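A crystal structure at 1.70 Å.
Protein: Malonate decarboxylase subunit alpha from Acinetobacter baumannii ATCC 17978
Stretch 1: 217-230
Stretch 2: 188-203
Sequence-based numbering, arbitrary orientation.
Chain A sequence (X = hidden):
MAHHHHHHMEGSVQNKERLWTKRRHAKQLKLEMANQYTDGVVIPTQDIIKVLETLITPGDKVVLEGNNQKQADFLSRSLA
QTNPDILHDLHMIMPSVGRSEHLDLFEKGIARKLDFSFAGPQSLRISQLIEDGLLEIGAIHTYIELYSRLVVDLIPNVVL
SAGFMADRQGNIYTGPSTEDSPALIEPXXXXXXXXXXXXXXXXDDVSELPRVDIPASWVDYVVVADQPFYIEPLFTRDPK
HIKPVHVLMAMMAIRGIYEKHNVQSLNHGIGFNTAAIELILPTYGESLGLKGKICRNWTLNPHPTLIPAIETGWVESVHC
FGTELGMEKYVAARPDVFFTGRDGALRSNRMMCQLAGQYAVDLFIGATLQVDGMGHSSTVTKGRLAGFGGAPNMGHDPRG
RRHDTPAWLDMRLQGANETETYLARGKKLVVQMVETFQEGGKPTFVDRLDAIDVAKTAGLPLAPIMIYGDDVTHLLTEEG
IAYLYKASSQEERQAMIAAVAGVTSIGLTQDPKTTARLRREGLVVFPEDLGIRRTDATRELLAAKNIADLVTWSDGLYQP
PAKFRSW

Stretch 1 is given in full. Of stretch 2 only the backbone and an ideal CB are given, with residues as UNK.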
# COMPACT_ATOMS: atom_id res chain seq x y z
N SER A 217 12.34 21.76 -2.26
CA SER A 217 12.64 21.63 -0.84
C SER A 217 12.89 20.19 -0.41
O SER A 217 13.39 19.97 0.70
CB SER A 217 11.51 22.24 -0.02
OG SER A 217 10.31 21.53 -0.21
N TRP A 218 12.60 19.20 -1.27
CA TRP A 218 12.95 17.81 -0.95
C TRP A 218 14.38 17.45 -1.35
O TRP A 218 14.86 16.37 -0.96
CB TRP A 218 12.01 16.82 -1.65
CG TRP A 218 10.57 16.96 -1.29
CD1 TRP A 218 9.97 18.02 -0.66
CD2 TRP A 218 9.53 16.01 -1.56
NE1 TRP A 218 8.61 17.78 -0.53
CE2 TRP A 218 8.33 16.56 -1.07
CE3 TRP A 218 9.50 14.76 -2.17
CZ2 TRP A 218 7.11 15.89 -1.17
CZ3 TRP A 218 8.29 14.09 -2.26
CH2 TRP A 218 7.11 14.66 -1.76
N VAL A 219 15.06 18.31 -2.11
CA VAL A 219 16.32 17.96 -2.77
C VAL A 219 17.44 18.79 -2.15
O VAL A 219 17.30 20.01 -1.99
CB VAL A 219 16.21 18.22 -4.29
CG1 VAL A 219 17.56 17.98 -4.98
CG2 VAL A 219 15.11 17.35 -4.91
N ASP A 220 18.56 18.15 -1.83
CA ASP A 220 19.69 18.94 -1.36
C ASP A 220 20.67 19.31 -2.48
O ASP A 220 21.18 20.44 -2.51
CB ASP A 220 20.41 18.20 -0.24
CG ASP A 220 19.49 17.96 0.92
OD1 ASP A 220 19.07 18.96 1.56
OD2 ASP A 220 19.13 16.79 1.15
N TYR A 221 20.92 18.39 -3.42
CA TYR A 221 21.84 18.68 -4.51
C TYR A 221 21.38 18.02 -5.80
O TYR A 221 20.75 16.96 -5.78
CB TYR A 221 23.25 18.20 -4.22
CG TYR A 221 23.91 18.88 -3.05
CD1 TYR A 221 24.54 20.12 -3.20
CD2 TYR A 221 23.91 18.28 -1.81
CE1 TYR A 221 25.15 20.74 -2.10
CE2 TYR A 221 24.50 18.88 -0.73
CZ TYR A 221 25.12 20.11 -0.87
OH TYR A 221 25.71 20.67 0.24
N VAL A 222 21.73 18.65 -6.93
CA VAL A 222 21.57 18.03 -8.24
C VAL A 222 22.93 18.00 -8.91
O VAL A 222 23.83 18.78 -8.59
CB VAL A 222 20.53 18.76 -9.12
CG1 VAL A 222 19.16 18.80 -8.44
CG2 VAL A 222 21.01 20.16 -9.49
N VAL A 223 23.09 17.07 -9.85
CA VAL A 223 24.30 16.96 -10.66
C VAL A 223 23.89 16.53 -12.06
O VAL A 223 23.05 15.66 -12.21
CB VAL A 223 25.32 15.97 -10.04
CG1 VAL A 223 24.76 14.53 -10.01
CG2 VAL A 223 26.63 16.01 -10.81
N VAL A 224 24.46 17.18 -13.07
CA VAL A 224 24.23 16.77 -14.45
C VAL A 224 25.04 15.50 -14.71
O VAL A 224 26.26 15.47 -14.51
CB VAL A 224 24.62 17.89 -15.43
CG1 VAL A 224 24.43 17.42 -16.89
CG2 VAL A 224 23.80 19.13 -15.17
N ALA A 225 24.36 14.43 -15.13
CA ALA A 225 25.04 13.16 -15.34
C ALA A 225 25.99 13.26 -16.53
O ALA A 225 25.80 14.08 -17.43
CB ALA A 225 24.03 12.05 -15.57
N ASP A 226 27.02 12.41 -16.53
CA ASP A 226 27.95 12.39 -17.66
C ASP A 226 27.25 11.94 -18.92
O ASP A 226 27.71 12.25 -20.03
CB ASP A 226 29.17 11.50 -17.37
CG ASP A 226 28.79 10.08 -16.90
OD1 ASP A 226 27.60 9.78 -16.69
OD2 ASP A 226 29.73 9.26 -16.73
N GLN A 227 26.14 11.22 -18.78
CA GLN A 227 25.35 10.75 -19.90
C GLN A 227 23.95 10.44 -19.38
O GLN A 227 23.78 10.26 -18.17
CB GLN A 227 25.99 9.51 -20.55
CG GLN A 227 26.12 8.34 -19.59
CD GLN A 227 26.82 7.17 -20.23
OE1 GLN A 227 26.35 6.03 -20.17
NE2 GLN A 227 27.96 7.44 -20.84
N PRO A 228 22.94 10.42 -20.25
CA PRO A 228 21.56 10.26 -19.76
C PRO A 228 21.40 8.99 -18.94
O PRO A 228 22.08 7.99 -19.19
CB PRO A 228 20.74 10.19 -21.05
CG PRO A 228 21.57 10.93 -22.06
CD PRO A 228 23.00 10.62 -21.71
N PHE A 229 20.51 9.06 -17.94
CA PHE A 229 20.33 7.92 -17.04
C PHE A 229 20.00 6.65 -17.81
O PHE A 229 19.30 6.67 -18.84
CB PHE A 229 19.27 8.20 -15.94
CG PHE A 229 17.84 8.36 -16.43
CD1 PHE A 229 17.06 7.25 -16.80
CD2 PHE A 229 17.23 9.60 -16.43
CE1 PHE A 229 15.74 7.40 -17.21
CE2 PHE A 229 15.92 9.77 -16.84
CZ PHE A 229 15.16 8.66 -17.23
N TYR A 230 20.57 5.54 -17.34
CA TYR A 230 20.42 4.25 -17.98
C TYR A 230 19.03 3.69 -17.78
O TYR A 230 18.48 3.74 -16.67
CB TYR A 230 21.44 3.28 -17.40
CG TYR A 230 21.40 1.89 -17.98
CD1 TYR A 230 22.05 1.61 -19.17
CD2 TYR A 230 20.68 0.86 -17.36
CE1 TYR A 230 22.02 0.34 -19.72
CE2 TYR A 230 20.65 -0.42 -17.91
CZ TYR A 230 21.33 -0.67 -19.09
OH TYR A 230 21.32 -1.92 -19.67
N UNK A 188 13.57 10.65 3.34
CA UNK A 188 14.82 11.34 3.63
C UNK A 188 14.63 12.85 3.70
O UNK A 188 15.24 13.53 4.55
CB UNK A 188 15.87 11.00 2.57
N UNK A 189 13.81 13.39 2.81
CA UNK A 189 13.61 14.83 2.75
C UNK A 189 13.02 15.35 4.05
O UNK A 189 13.24 16.51 4.41
CB UNK A 189 12.70 15.20 1.57
N UNK A 190 12.29 14.51 4.78
CA UNK A 190 11.64 14.95 6.01
C UNK A 190 12.24 14.31 7.26
O UNK A 190 11.59 14.26 8.31
CB UNK A 190 10.14 14.64 5.94
N UNK A 191 13.48 13.85 7.18
CA UNK A 191 14.17 13.36 8.37
C UNK A 191 15.60 13.86 8.42
O UNK A 191 16.44 13.25 9.09
CB UNK A 191 14.15 11.83 8.41
N UNK A 192 15.91 14.94 7.69
CA UNK A 192 17.28 15.44 7.57
C UNK A 192 18.22 14.39 7.01
O UNK A 192 19.39 14.31 7.40
CB UNK A 192 17.79 15.92 8.93
N UNK A 193 17.71 13.56 6.08
CA UNK A 193 18.55 12.82 5.17
C UNK A 193 19.07 13.74 4.08
O UNK A 193 18.70 14.91 4.00
CB UNK A 193 17.79 11.64 4.57
N UNK A 194 19.95 13.21 3.24
CA UNK A 194 20.55 14.00 2.16
C UNK A 194 20.14 13.39 0.82
O UNK A 194 20.35 12.20 0.58
CB UNK A 194 22.07 14.05 2.29
N UNK A 195 19.54 14.21 -0.04
CA UNK A 195 18.94 13.76 -1.30
C UNK A 195 19.77 14.37 -2.42
O UNK A 195 19.89 15.60 -2.52
CB UNK A 195 17.47 14.16 -1.41
N UNK A 196 20.36 13.51 -3.25
CA UNK A 196 21.14 13.93 -4.42
C UNK A 196 20.48 13.34 -5.65
O UNK A 196 20.28 12.13 -5.72
CB UNK A 196 22.60 13.49 -4.32
N UNK A 197 20.18 14.19 -6.63
CA UNK A 197 19.50 13.76 -7.85
C UNK A 197 20.40 14.05 -9.05
O UNK A 197 20.73 15.21 -9.33
CB UNK A 197 18.15 14.46 -8.00
N UNK A 198 20.78 13.00 -9.78
CA UNK A 198 21.40 13.23 -11.08
C UNK A 198 20.32 13.54 -12.12
O UNK A 198 19.23 12.94 -12.11
CB UNK A 198 22.23 12.02 -11.51
N UNK A 199 20.60 14.50 -13.01
CA UNK A 199 19.66 14.84 -14.07
C UNK A 199 20.35 14.83 -15.42
O UNK A 199 21.55 15.07 -15.53
CB UNK A 199 19.03 16.21 -13.81
N UNK A 200 19.56 14.55 -16.46
CA UNK A 200 20.09 14.57 -17.82
C UNK A 200 20.43 15.98 -18.27
O UNK A 200 21.40 16.17 -19.01
CB UNK A 200 19.09 13.94 -18.79
N UNK A 201 19.65 16.97 -17.83
CA UNK A 201 19.77 18.36 -18.25
C UNK A 201 19.54 19.30 -17.07
O UNK A 201 18.67 19.05 -16.23
CB UNK A 201 18.78 18.67 -19.38
N UNK A 202 20.27 20.41 -17.05
CA UNK A 202 20.06 21.48 -16.09
C UNK A 202 19.50 22.71 -16.80
O UNK A 202 20.05 23.12 -17.83
CB UNK A 202 21.36 21.82 -15.37
N UNK A 203 18.43 23.29 -16.25
CA UNK A 203 17.90 24.57 -16.71
C UNK A 203 18.01 25.58 -15.57
O UNK A 203 18.31 25.24 -14.42
CB UNK A 203 16.45 24.43 -17.18

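Stretch 2 leaves a helix, turns through a short loop and then runs as a strand parallel to Tyr 221–Val 224.

Position 188 has nothing of stretch 1 near its CB, so the contact sets no preference; it is Ala 188. At 189 the CB points toward stretch 1 and the ideal CB already sits 3.5 Å from Trp 218 O. Little room remains, which favours a small residue. Ala 189 fits, its CB 3.7 Å from Trp 218 CB, while a water donates hydrogen bonds to both Ala 189 O and Ser 217 O.

Position 190 leaves helical geometry, with its CB sideways and distant. Only a long side chain could reach the indole of Trp 218, and an aromatic or a large aliphatic one would suit. Phe 190 directs its ring edge at the indole face, the planes at 81° and the centroid of the five-membered ring of Trp 218 5.0 Å from that of the Phe 190 ring.

Positions 191 and 192 lack contacts with stretch 1. The first is Ser 191; the second has positive phi (58°), which glycine, asparagine and aspartate tolerate best, and is Asp 192. Position 193 would admit many residues; it is Gly 193.

Position 194 starts the strand, its ideal CB 4.2 Å from Asp 220 OD2. Extended angles favour a beta-branched residue, though a side chain carrying a donor could also approach the carboxylate. Ile 194 brings CG2 to 4.1 Å from Asp 220 OD2.

At 195 the ideal CB is 3.4 Å from Trp 218 O and near Val 219, so a compact apolar side chain is apt. Val 195 packs there; its N donates to Asp 220 OD2 at 2.9 Å, and its O accepts from both Asp 220 N and Tyr 221 N.

Position 196 pairs with Tyr 221 and shares its face, inviting an aliphatic residue; Ile 196 places CG1 4.4 Å from Tyr 221 CB. Position 197 turns to the other face, beside Val 219 and Val 222. Valine, isoleucine or leucine could serve, and Val 197 sets CG2 4.1 Å from Val 219 CG1. Its N and O bond Tyr 221 O and Val 223 N.

Position 198 returns to the face of Val 223, near Ala 225. An aliphatic or a long polar chain would suit. Gln 198 stretches past Ala 225, NE2 3.5 Å from Ala 225 CB, and donates to a water that bridges to Gln 227 O.

Position 199 shares the face of Val 224, favouring a beta-branched apolar residue. Val 199 CG2 lies 4.4 Å from Val 224 CG2; Val 199 N donates to Val 223 O at 2.8 Å, and Val 199 O accepts from Ala 225 N at 2.9 Å.

At 200 the chain turns a corner beside Pro 228, and Phe 229 N offers a donor. A short acceptor such as asparagine or aspartate is well placed; Asn 200 OD1 accepts from Phe 229 N at 3.0 Å.

Position 201 points away, suiting a polar residue, Glu 201. At 202 the CB points toward Val 224 CG2, 3.6 Å away, calling for an apolar side chain; Leu 202 also brings CD1 within 4.2 Å of Val 222 CG2. Position 203, out of reach, is Val 203.

Stretch 2 (188-203) AAFSDGIVIVQVNELV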
# COMPACT_ATOMS: atom_id res chain seq x y z
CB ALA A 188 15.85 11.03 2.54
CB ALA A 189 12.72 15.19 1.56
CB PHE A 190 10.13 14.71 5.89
CG PHE A 190 9.50 15.59 4.85
CD1 PHE A 190 9.44 15.20 3.52
CD2 PHE A 190 9.07 16.86 5.19
CE1 PHE A 190 8.91 16.04 2.55
CE2 PHE A 190 8.54 17.71 4.22
CZ PHE A 190 8.46 17.30 2.91
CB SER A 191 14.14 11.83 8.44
OG SER A 191 14.69 11.28 7.25
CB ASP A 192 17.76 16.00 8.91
CG ASP A 192 17.15 17.35 9.21
OD1 ASP A 192 17.55 18.35 8.57
OD2 ASP A 192 16.22 17.41 10.04
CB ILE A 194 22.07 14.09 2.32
CG1 ILE A 194 22.39 14.79 3.66
CG2 ILE A 194 22.69 14.82 1.13
CD1 ILE A 194 23.84 14.98 3.92
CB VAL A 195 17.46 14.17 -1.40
CG1 VAL A 195 16.84 13.83 -2.77
CG2 VAL A 195 16.64 13.50 -0.26
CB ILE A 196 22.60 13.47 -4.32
CG1 ILE A 196 23.25 14.00 -3.04
CG2 ILE A 196 23.37 13.91 -5.57
CD1 ILE A 196 24.43 13.21 -2.61
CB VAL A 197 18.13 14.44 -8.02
CG1 VAL A 197 17.36 13.84 -9.20
CG2 VAL A 197 17.31 14.32 -6.73
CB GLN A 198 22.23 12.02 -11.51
CG GLN A 198 21.40 10.74 -11.77
CD GLN A 198 22.17 9.75 -12.61
OE1 GLN A 198 22.97 8.97 -12.09
NE2 GLN A 198 21.93 9.77 -13.92
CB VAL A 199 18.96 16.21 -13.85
CG1 VAL A 199 18.07 16.16 -12.61
CG2 VAL A 199 19.99 17.35 -13.75
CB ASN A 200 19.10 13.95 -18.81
CG ASN A 200 18.88 12.48 -18.56
OD1 ASN A 200 19.57 11.86 -17.74
ND2 ASN A 200 17.92 11.90 -19.26
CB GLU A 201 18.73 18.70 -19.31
CG GLU A 201 19.02 18.28 -20.70
CD GLU A 201 17.92 18.76 -21.61
OE1 GLU A 201 16.85 18.10 -21.64
OE2 GLU A 201 18.08 19.82 -22.25
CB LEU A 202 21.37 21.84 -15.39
CG LEU A 202 21.33 22.93 -14.31
CD1 LEU A 202 20.64 22.41 -13.06
CD2 LEU A 202 22.75 23.39 -13.99
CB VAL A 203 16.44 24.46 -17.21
CG1 VAL A 203 16.35 23.50 -18.36
CG2 VAL A 203 15.53 24.05 -16.09
O HOH W 1 12.20 19.17 3.38
O HOH W 2 23.67 8.47 -15.94
O HOH W 3 17.62 8.82 -19.98
O HOH W 4 23.46 14.02 -19.05
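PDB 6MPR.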